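(S)-ureidoglycine--glyoxylate transaminase (Bacillus subtilis, PDB 3ISL) transfers the amino group of (S)-ureidoglycine to glyoxylate, yielding oxalurate and glycine in purine catabolism, with pyridoxal 5'-phosphate as cofactor. Local coordinates at residues 63-73 and 248-258; 188-196 and 207-215. All blocks are in the same frame, centred on the assembly; numbering follows the deposited sequence.

Interaction 1 of 2, residues 63-73 and 248-258; sequences WAYPIDGTSRA and YFDLSQLEDYW. With PLP (pyridoxal-5'-phosphate), chain C.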
loop_
_atom_site.group_PDB
_atom_site.type_symbol
_atom_site.label_atom_id
_atom_site.label_comp_id
_atom_site.label_asym_id
_atom_site.label_seq_id
_atom_site.Cartn_x
_atom_site.Cartn_y
_atom_site.Cartn_z
ATOM N N TRP A 63 12.946 -11.301 12.061
ATOM C CA TRP A 63 12.285 -10.232 11.289
ATOM C C TRP A 63 11.764 -10.772 9.908
ATOM O O TRP A 63 12.570 -11.039 8.979
ATOM C CB TRP A 63 13.199 -8.993 11.188
ATOM C CG TRP A 63 13.669 -8.472 12.586
ATOM C CD1 TRP A 63 13.005 -7.582 13.381
ATOM C CD2 TRP A 63 14.826 -8.900 13.362
ATOM N NE1 TRP A 63 13.672 -7.410 14.588
ATOM C CE2 TRP A 63 14.779 -8.213 14.607
ATOM C CE3 TRP A 63 15.886 -9.818 13.134
ATOM C CZ2 TRP A 63 15.802 -8.371 15.627
ATOM C CZ3 TRP A 63 16.900 -9.997 14.162
ATOM C CH2 TRP A 63 16.834 -9.274 15.379
ATOM N N ALA A 64 10.437 -10.979 9.818
ATOM C CA ALA A 64 9.761 -11.331 8.573
ATOM C C ALA A 64 8.307 -10.879 8.678
ATOM O O ALA A 64 7.575 -11.403 9.476
ATOM C CB ALA A 64 9.855 -12.827 8.306
ATOM N N TYR A 65 7.923 -9.900 7.876
ATOM C CA TYR A 65 6.656 -9.177 8.054
ATOM C C TYR A 65 6.456 -8.351 6.841
ATOM O O TYR A 65 7.422 -8.031 6.168
ATOM C CB TYR A 65 6.648 -8.329 9.355
ATOM C CG TYR A 65 7.741 -7.246 9.474
ATOM C CD1 TYR A 65 8.935 -7.493 10.169
ATOM C CD2 TYR A 65 7.568 -5.997 8.903
ATOM C CE1 TYR A 65 9.940 -6.484 10.304
ATOM C CE2 TYR A 65 8.557 -4.997 9.010
ATOM C CZ TYR A 65 9.725 -5.261 9.698
ATOM O OH TYR A 65 10.651 -4.258 9.784
ATOM N N PRO A 66 5.200 -8.037 6.492
ATOM C CA PRO A 66 5.017 -7.251 5.271
ATOM C C PRO A 66 5.088 -5.722 5.517
ATOM O O PRO A 66 4.823 -5.261 6.588
ATOM C CB PRO A 66 3.583 -7.601 4.833
ATOM C CG PRO A 66 2.914 -7.994 6.047
ATOM C CD PRO A 66 3.929 -8.527 7.037
ATOM N N ILE A 67 5.426 -4.962 4.504
ATOM C CA ILE A 67 5.221 -3.531 4.616
ATOM C C ILE A 67 4.106 -3.173 3.606
ATOM O O ILE A 67 3.854 -3.907 2.618
ATOM C CB ILE A 67 6.551 -2.659 4.399
ATOM C CG1 ILE A 67 6.988 -2.701 2.968
ATOM C CG2 ILE A 67 7.754 -3.007 5.306
ATOM C CD1 ILE A 67 6.667 -1.337 2.273
ATOM N N ASP A 68 3.467 -2.030 3.819
ATOM C CA ASP A 68 2.235 -1.752 3.107
ATOM C C ASP A 68 2.720 -0.893 1.969
ATOM O O ASP A 68 3.161 0.230 2.171
ATOM C CB ASP A 68 1.256 -1.014 4.042
ATOM C CG ASP A 68 0.681 -1.909 5.132
ATOM O OD1 ASP A 68 -0.088 -1.408 5.990
ATOM O OD2 ASP A 68 1.050 -3.120 5.145
ATOM N N GLY A 69 2.725 -1.411 0.761
ATOM C CA GLY A 69 3.280 -0.636 -0.335
ATOM C C GLY A 69 3.447 -1.696 -1.359
ATOM O O GLY A 69 3.425 -2.894 -1.011
ATOM N N THR A 70 3.605 -1.297 -2.609
ATOM C CA THR A 70 3.995 -2.288 -3.595
ATOM C C THR A 70 5.401 -2.856 -3.265
ATOM O O THR A 70 6.091 -2.418 -2.282
ATOM C CB THR A 70 3.756 -1.797 -5.101
ATOM O OG1 THR A 70 4.937 -1.202 -5.671
ATOM C CG2 THR A 70 2.598 -0.810 -5.165
ATOM N N SER A 71 5.804 -3.858 -4.049
ATOM C CA SER A 71 7.051 -4.537 -3.806
ATOM C C SER A 71 8.211 -3.554 -3.682
ATOM O O SER A 71 9.090 -3.702 -2.842
ATOM C CB SER A 71 7.312 -5.453 -4.962
ATOM O OG SER A 71 6.133 -6.133 -5.281
ATOM N N ARG A 72 8.211 -2.557 -4.554
ATOM C CA ARG A 72 9.335 -1.630 -4.625
ATOM C C ARG A 72 9.334 -0.568 -3.517
ATOM O O ARG A 72 10.368 0.046 -3.274
ATOM C CB ARG A 72 9.457 -0.978 -6.017
ATOM C CG ARG A 72 8.590 0.200 -6.265
ATOM C CD ARG A 72 8.675 0.510 -7.787
ATOM N NE ARG A 72 8.164 -0.586 -8.643
ATOM C CZ ARG A 72 8.305 -0.655 -9.982
ATOM N NH1 ARG A 72 8.984 0.271 -10.658
ATOM N NH2 ARG A 72 7.778 -1.681 -10.661
ATOM N N ALA A 73 8.204 -0.406 -2.820
ATOM C CA ALA A 73 8.192 0.328 -1.552
ATOM C C ALA A 73 8.874 -0.559 -0.499
ATOM O O ALA A 73 9.522 -0.038 0.401
ATOM C CB ALA A 73 6.764 0.635 -1.131
ATOM N N TYR A 248 7.594 6.662 6.728
ATOM C CA TYR A 248 6.727 5.518 6.391
ATOM C C TYR A 248 7.554 4.235 6.149
ATOM O O TYR A 248 7.157 3.145 6.596
ATOM C CB TYR A 248 5.854 5.849 5.174
ATOM C CG TYR A 248 4.811 4.817 4.794
ATOM C CD1 TYR A 248 3.557 4.783 5.444
ATOM C CD2 TYR A 248 5.079 3.868 3.777
ATOM C CE1 TYR A 248 2.586 3.872 5.070
ATOM C CE2 TYR A 248 4.125 2.935 3.378
ATOM C CZ TYR A 248 2.869 2.926 4.025
ATOM O OH TYR A 248 1.893 1.990 3.633
ATOM N N PHE A 249 8.722 4.372 5.515
ATOM C CA PHE A 249 9.649 3.226 5.298
ATOM C C PHE A 249 10.694 3.001 6.420
ATOM O O PHE A 249 11.706 2.324 6.206
ATOM C CB PHE A 249 10.322 3.348 3.905
ATOM C CG PHE A 249 9.340 3.368 2.735
ATOM C CD1 PHE A 249 8.216 2.514 2.714
ATOM C CD2 PHE A 249 9.537 4.243 1.671
ATOM C CE1 PHE A 249 7.301 2.538 1.645
ATOM C CE2 PHE A 249 8.632 4.278 0.585
ATOM C CZ PHE A 249 7.503 3.437 0.590
ATOM N N ASP A 250 10.453 3.576 7.617
ATOM C CA ASP A 250 11.390 3.456 8.759
ATOM C C ASP A 250 11.254 2.056 9.446
ATOM O O ASP A 250 10.386 1.866 10.325
ATOM C CB ASP A 250 11.177 4.621 9.760
ATOM C CG ASP A 250 12.256 4.662 10.904
ATOM O OD1 ASP A 250 12.334 5.722 11.612
ATOM O OD2 ASP A 250 13.026 3.653 11.069
ATOM N N LEU A 251 12.077 1.084 9.030
ATOM C CA LEU A 251 11.959 -0.310 9.552
ATOM C C LEU A 251 12.128 -0.407 11.073
ATOM O O LEU A 251 11.676 -1.353 11.696
ATOM C CB LEU A 251 12.947 -1.280 8.843
ATOM C CG LEU A 251 12.790 -1.420 7.331
ATOM C CD1 LEU A 251 13.689 -2.513 6.807
ATOM C CD2 LEU A 251 11.332 -1.674 6.867
ATOM N N SER A 252 12.832 0.575 11.644
ATOM C CA SER A 252 13.060 0.693 13.095
ATOM C C SER A 252 11.767 0.974 13.869
ATOM O O SER A 252 11.628 0.542 15.017
ATOM C CB SER A 252 14.018 1.841 13.402
ATOM O OG SER A 252 14.349 1.775 14.751
ATOM N N GLN A 253 10.872 1.749 13.249
ATOM C CA GLN A 253 9.529 1.958 13.762
ATOM C C GLN A 253 8.649 0.793 13.356
ATOM O O GLN A 253 7.821 0.355 14.166
ATOM C CB GLN A 253 8.932 3.265 13.246
ATOM C CG GLN A 253 9.783 4.486 13.623
ATOM C CD GLN A 253 9.113 5.768 13.237
ATOM O OE1 GLN A 253 8.146 6.193 13.888
ATOM N NE2 GLN A 253 9.637 6.429 12.196
ATOM N N LEU A 254 8.824 0.290 12.125
ATOM C CA LEU A 254 8.050 -0.884 11.662
ATOM C C LEU A 254 8.321 -2.171 12.489
ATOM O O LEU A 254 7.415 -3.020 12.639
ATOM C CB LEU A 254 8.204 -1.101 10.161
ATOM C CG LEU A 254 7.290 -0.075 9.484
ATOM C CD1 LEU A 254 7.658 0.201 8.047
ATOM C CD2 LEU A 254 5.825 -0.532 9.621
ATOM N N GLU A 255 9.530 -2.297 13.061
ATOM C CA GLU A 255 9.775 -3.431 13.945
ATOM C C GLU A 255 9.040 -3.357 15.303
ATOM O O GLU A 255 8.622 -4.400 15.829
ATOM C CB GLU A 255 11.239 -3.868 14.015
ATOM C CG GLU A 255 12.333 -2.864 14.218
ATOM C CD GLU A 255 13.713 -3.527 14.083
ATOM O OE1 GLU A 255 14.525 -3.532 15.037
ATOM O OE2 GLU A 255 13.976 -4.089 13.016
ATOM N N ASP A 256 8.841 -2.143 15.839
ATOM C CA ASP A 256 8.079 -1.936 17.088
ATOM C C ASP A 256 6.558 -2.093 16.806
ATOM O O ASP A 256 5.783 -2.495 17.695
ATOM C CB ASP A 256 8.413 -0.568 17.737
ATOM C CG ASP A 256 9.722 -0.586 18.628
ATOM O OD1 ASP A 256 10.445 -1.615 18.778
ATOM O OD2 ASP A 256 10.032 0.478 19.184
ATOM N N TYR A 257 6.154 -1.779 15.563
ATOM C CA TYR A 257 4.809 -2.091 15.029
ATOM C C TYR A 257 4.505 -3.606 15.026
ATOM O O TYR A 257 3.415 -4.044 15.444
ATOM C CB TYR A 257 4.574 -1.503 13.607
ATOM C CG TYR A 257 3.101 -1.480 13.267
ATOM C CD1 TYR A 257 2.315 -0.423 13.677
ATOM C CD2 TYR A 257 2.477 -2.548 12.560
ATOM C CE1 TYR A 257 0.940 -0.392 13.434
ATOM C CE2 TYR A 257 1.095 -2.525 12.287
ATOM C CZ TYR A 257 0.338 -1.437 12.750
ATOM O OH TYR A 257 -0.998 -1.336 12.538
ATOM N N TRP A 258 5.469 -4.393 14.541
ATOM C CA TRP A 258 5.269 -5.820 14.288
ATOM C C TRP A 258 5.932 -6.641 15.438
ATOM O O TRP A 258 6.645 -7.619 15.187
ATOM C CB TRP A 258 5.855 -6.213 12.905
ATOM C CG TRP A 258 4.966 -5.927 11.698
ATOM C CD1 TRP A 258 5.011 -4.807 10.881
ATOM C CD2 TRP A 258 3.920 -6.780 11.145
ATOM N NE1 TRP A 258 4.049 -4.907 9.878
ATOM C CE2 TRP A 258 3.377 -6.105 10.015
ATOM C CE3 TRP A 258 3.386 -8.049 11.495
ATOM C CZ2 TRP A 258 2.313 -6.651 9.257
ATOM C CZ3 TRP A 258 2.297 -8.586 10.726
ATOM C CH2 TRP A 258 1.805 -7.902 9.635
HETATM N N1 PLP C . 11.235 -6.070 -8.753
HETATM C C2 PLP C . 11.128 -7.153 -9.743
HETATM C C2A PLP C . 12.133 -8.103 -10.016
HETATM C C3 PLP C . 9.980 -7.324 -10.529
HETATM O O3 PLP C . 9.876 -8.338 -11.446
HETATM C C4 PLP C . 8.878 -6.507 -10.406
HETATM C C4A PLP C . 7.609 -6.769 -11.306
HETATM C C5 PLP C . 8.929 -5.478 -9.474
HETATM C C6 PLP C . 10.076 -5.226 -8.656
HETATM C C5A PLP C . 7.734 -4.585 -9.417
HETATM O O4P PLP C . 7.259 -4.512 -8.155
HETATM P P PLP C . 5.944 -3.638 -8.075
HETATM O O1P PLP C . 5.399 -3.283 -9.454
HETATM O O2P PLP C . 6.482 -2.389 -7.120
HETATM O O3P PLP C . 4.809 -4.462 -7.149
HETATM O O HOH W 1 3.724 -3.094 7.860
#
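Strand 63-68, with Trp63, Tyr65 and Ile67 set against Glu255, Trp258 and Leu254, passes helix 251-257 at 106° with the short axes 10.1 Å apart at closest. Within this chain the strand lies at one margin of the seven-stranded mixed sheet in the large domain of a fold-type I, class-V aminotransferase, and the helix packs on it.

Tyr65 and Trp258 carry the centre. With CG set between its backbone N and carbonyl carbon, the tyrosine lays its ring in an offset stack on the five-membered ring of Trp258, centroids 4.7 Å apart and planes at 21°. Tyr65 CB adds a CH-pi contact over that same ring, and Pro66 CD sits over the six-membered ring, 3.7 Å from its centroid. One face of the indole is thus covered along its length by two consecutive strand residues. Its N-H is used too: one water accepts from Trp258 NE1 and donates to Pro66 O, 2.7 Å from each. The Tyr65 hydroxyl passes Leu251 and Leu254 and is hydrogen-bonded to the hydroxyl of Tyr211. At the strand's start, the plane of the Glu255 carboxylate is nearly parallel to that of the Trp63 indole, with OE2 3.6 Å from Trp63 CD1, while OE2 is hydrogen-bonded to Tyr211.

Toward the cofactor, Ile67 CD1 and Ala73 CB both meet the Phe249 ring, the alanine methyl 3.4 Å from CZ. Residues 70-72, at the start of the following helix, hold the phosphate: Ser71 OG donates to O3P, and Arg72 meets it edge-on, NE to O2P and NH2 to O1P. The Tyr248 hydroxyl also receives a bond from Thr70 N of the second subunit, tying the contact to the dimer interface. In this chain Tyr248 OH donates to Asp68 O at 2.6 Å, from 40° above the carbonyl plane.

Interaction 2 of 2, residues 188-196 and 207-215; sequences KIDAAIGGT and APITYNERV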
loop_
_atom_site.group_PDB
_atom_site.type_symbol
_atom_site.label_atom_id
_atom_site.label_comp_id
_atom_site.label_asym_id
_atom_site.label_seq_id
_atom_site.Cartn_x
_atom_site.Cartn_y
_atom_site.Cartn_z
ATOM N N LYS A 188 22.978 -17.027 2.562
ATOM C CA LYS A 188 23.572 -15.970 3.332
ATOM C C LYS A 188 23.061 -14.631 2.800
ATOM O O LYS A 188 23.821 -13.679 2.608
ATOM C CB LYS A 188 25.120 -16.007 3.261
ATOM C CG LYS A 188 25.801 -17.345 3.685
ATOM C CD LYS A 188 25.472 -17.824 5.076
ATOM C CE LYS A 188 26.632 -18.632 5.695
ATOM N NZ LYS A 188 27.051 -19.693 4.763
ATOM N N ILE A 189 21.774 -14.589 2.539
ATOM C CA ILE A 189 21.091 -13.330 2.248
ATOM C C ILE A 189 20.753 -12.649 3.565
ATOM O O ILE A 189 20.155 -13.266 4.497
ATOM C CB ILE A 189 19.807 -13.593 1.399
ATOM C CG1 ILE A 189 20.186 -14.234 0.059
ATOM C CG2 ILE A 189 18.907 -12.318 1.286
ATOM C CD1 ILE A 189 18.897 -14.647 -0.843
ATOM N N ASP A 190 21.145 -11.384 3.650
ATOM C CA ASP A 190 20.894 -10.587 4.840
ATOM C C ASP A 190 19.513 -9.930 4.882
ATOM O O ASP A 190 18.922 -9.784 5.959
ATOM C CB ASP A 190 22.009 -9.540 5.006
ATOM C CG ASP A 190 23.386 -10.158 5.119
ATOM O OD1 ASP A 190 23.622 -10.817 6.163
ATOM O OD2 ASP A 190 24.225 -9.962 4.178
ATOM N N ALA A 191 19.021 -9.479 3.733
ATOM C CA ALA A 191 17.680 -9.013 3.614
ATOM C C ALA A 191 17.125 -9.419 2.279
ATOM O O ALA A 191 17.859 -9.383 1.233
ATOM C CB ALA A 191 17.592 -7.435 3.814
ATOM N N ALA A 192 15.837 -9.836 2.276
ATOM C CA ALA A 192 15.158 -10.244 1.029
ATOM C C ALA A 192 13.808 -9.553 1.023
ATOM O O ALA A 192 13.177 -9.450 2.039
ATOM C CB ALA A 192 14.946 -11.761 0.947
ATOM N N ILE A 193 13.360 -9.118 -0.150
ATOM C CA ILE A 193 12.071 -8.509 -0.228
ATOM C C ILE A 193 11.321 -9.257 -1.278
ATOM O O ILE A 193 11.817 -9.486 -2.398
ATOM C CB ILE A 193 12.173 -7.012 -0.694
ATOM C CG1 ILE A 193 13.117 -6.183 0.206
ATOM C CG2 ILE A 193 10.757 -6.437 -0.913
ATOM C CD1 ILE A 193 14.610 -5.925 -0.388
ATOM N N GLY A 194 10.096 -9.612 -0.941
ATOM C CA GLY A 194 9.195 -10.242 -1.920
ATOM C C GLY A 194 8.135 -9.303 -2.418
ATOM O O GLY A 194 8.051 -8.145 -1.982
ATOM N N GLY A 195 7.315 -9.786 -3.346
ATOM C CA GLY A 195 6.062 -9.109 -3.703
ATOM C C GLY A 195 4.927 -10.101 -3.722
ATOM O O GLY A 195 5.135 -11.319 -3.627
ATOM N N THR A 196 3.704 -9.619 -3.800
ATOM C CA THR A 196 2.553 -10.504 -3.646
ATOM C C THR A 196 1.901 -10.945 -4.966
ATOM O O THR A 196 1.324 -12.043 -5.019
ATOM C CB THR A 196 1.457 -9.787 -2.818
ATOM O OG1 THR A 196 1.403 -8.404 -3.212
ATOM C CG2 THR A 196 1.815 -9.807 -1.354
ATOM N N ALA A 207 4.370 -5.876 0.391
ATOM C CA ALA A 207 5.711 -6.321 0.139
ATOM C C ALA A 207 6.267 -7.045 1.393
ATOM O O ALA A 207 6.677 -6.413 2.343
ATOM C CB ALA A 207 6.586 -5.133 -0.237
ATOM N N PRO A 208 6.240 -8.369 1.403
ATOM C CA PRO A 208 6.841 -9.178 2.495
ATOM C C PRO A 208 8.363 -9.023 2.495
ATOM O O PRO A 208 9.002 -9.144 1.436
ATOM C CB PRO A 208 6.514 -10.640 2.118
ATOM C CG PRO A 208 5.527 -10.582 1.028
ATOM C CD PRO A 208 5.615 -9.195 0.365
ATOM N N ILE A 209 8.915 -8.787 3.668
ATOM C CA ILE A 209 10.363 -8.606 3.801
ATOM C C ILE A 209 10.856 -9.505 4.869
ATOM O O ILE A 209 10.100 -9.867 5.758
ATOM C CB ILE A 209 10.796 -7.140 4.113
ATOM C CG1 ILE A 209 10.276 -6.683 5.464
ATOM C CG2 ILE A 209 10.316 -6.180 3.036
ATOM C CD1 ILE A 209 10.775 -5.229 5.876
ATOM N N THR A 210 12.131 -9.852 4.793
ATOM C CA THR A 210 12.780 -10.497 5.878
ATOM C C THR A 210 14.221 -10.004 5.970
ATOM O O THR A 210 14.876 -9.685 4.947
ATOM C CB THR A 210 12.725 -12.079 5.747
ATOM O OG1 THR A 210 13.138 -12.695 6.965
ATOM C CG2 THR A 210 13.543 -12.599 4.607
ATOM N N TYR A 211 14.743 -10.024 7.190
ATOM C CA TYR A 211 16.138 -9.705 7.407
ATOM C C TYR A 211 16.641 -10.226 8.758
ATOM O O TYR A 211 15.841 -10.558 9.619
ATOM C CB TYR A 211 16.362 -8.209 7.265
ATOM C CG TYR A 211 15.554 -7.366 8.215
ATOM C CD1 TYR A 211 15.996 -7.097 9.529
ATOM C CD2 TYR A 211 14.355 -6.800 7.800
ATOM C CE1 TYR A 211 15.238 -6.250 10.390
ATOM C CE2 TYR A 211 13.615 -5.988 8.639
ATOM C CZ TYR A 211 14.040 -5.741 9.921
ATOM O OH TYR A 211 13.260 -4.941 10.682
ATOM N N ASN A 212 17.972 -10.327 8.881
ATOM C CA ASN A 212 18.687 -10.921 10.040
ATOM C C ASN A 212 19.174 -9.871 11.011
ATOM O O ASN A 212 18.848 -8.688 10.872
ATOM C CB ASN A 212 19.862 -11.857 9.583
ATOM C CG ASN A 212 20.961 -11.130 8.749
ATOM O OD1 ASN A 212 21.016 -9.910 8.673
ATOM N ND2 ASN A 212 21.835 -11.907 8.137
ATOM N N GLU A 213 19.942 -10.311 12.015
ATOM C CA GLU A 213 20.465 -9.489 13.121
ATOM C C GLU A 213 21.562 -8.533 12.608
ATOM O O GLU A 213 21.650 -7.392 13.071
ATOM C CB GLU A 213 20.943 -10.408 14.267
ATOM C CG GLU A 213 22.122 -9.865 15.112
ATOM C CD GLU A 213 22.499 -10.699 16.424
ATOM O OE1 GLU A 213 22.589 -10.070 17.512
ATOM O OE2 GLU A 213 22.716 -11.950 16.359
ATOM N N ARG A 214 22.343 -8.965 11.604
ATOM C CA ARG A 214 23.265 -8.026 10.901
ATOM C C ARG A 214 22.520 -6.796 10.387
ATOM O O ARG A 214 22.927 -5.666 10.659
ATOM C CB ARG A 214 24.037 -8.692 9.749
ATOM C CG ARG A 214 24.932 -9.857 10.188
ATOM C CD ARG A 214 26.314 -9.823 9.485
ATOM N NE ARG A 214 26.107 -10.109 8.102
ATOM C CZ ARG A 214 26.695 -9.531 7.078
ATOM N NH1 ARG A 214 27.651 -8.656 7.229
ATOM N NH2 ARG A 214 26.321 -9.908 5.865
ATOM N N VAL A 215 21.424 -7.028 9.655
ATOM C CA VAL A 215 20.540 -5.924 9.181
ATOM C C VAL A 215 19.880 -5.142 10.333
ATOM O O VAL A 215 19.893 -3.905 10.328
ATOM C CB VAL A 215 19.504 -6.355 8.138
ATOM C CG1 VAL A 215 18.681 -5.132 7.647
ATOM C CG2 VAL A 215 20.210 -6.948 6.949
#
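Asp190 and Arg214 form a salt bridge, OD2 to NH2 at 2.7 Å, and the carboxylate meets the edge of the guanidinium with the two planes 68° apart. OD1 is gripped as well: Asn212 ND2 approaches its anti lone pair at 2.9 Å, with an N-H...O angle of 164°. Asn212 works in two directions, because its OD1 caps the helix beginning at Glu213 by accepting from Val215 N. Around this cluster, Arg163 makes a second salt bridge to Asp190, Phe169 N donates to its OD2, and Asp166 pairs with Arg214.

From there the two segments run as antiparallel strands, their axes at 173°, part of the large-domain sheet. Ala192 and Thr210 form the hydrogen-bonded pair, Ala192 N to Thr210 O at 2.8 Å and Thr210 N to Ala192 O at 3.0 Å. Gly194 N continues the ladder to Pro208 O, and Asn212 N to Asp190 O closes its other end.

Packing follows the two faces. Ala191, Ile193, Ile209 and Tyr211 share one: the isoleucines lie side by side, Ile193 CG1 4.0 Å from Ile209 CG2, and Val215 CG2 reaches Ala191 CB. On the other, Ala192 CB meets Thr210 CG2. A carboxylate buried at one end of a strand pair whose side chains are mostly apolar, and surrounded by several donors, would be expected to favour an ionised aspartate.

Both contacts are buried and work on one sheet: strand 206-211 of interaction 2 is the direct neighbour of strand 63-68 in interaction 1. Thr210 OG1 is hydrogen-bonded to Trp63 O, and Tyr211 also joins the two, so they are physically continuous, with centres about 11 Å apart. Their chemistry differs with position. Interaction 1, at the sheet's margin, is mostly aromatic and apolar, has a single direct hydrogen bond between its segments, and touches the second subunit. Interaction 2, inside the sheet, rests on a backbone ladder and a salt bridge, without another chain. Near the cofactor they converge, Ser71 OG packing on Gly195 CA.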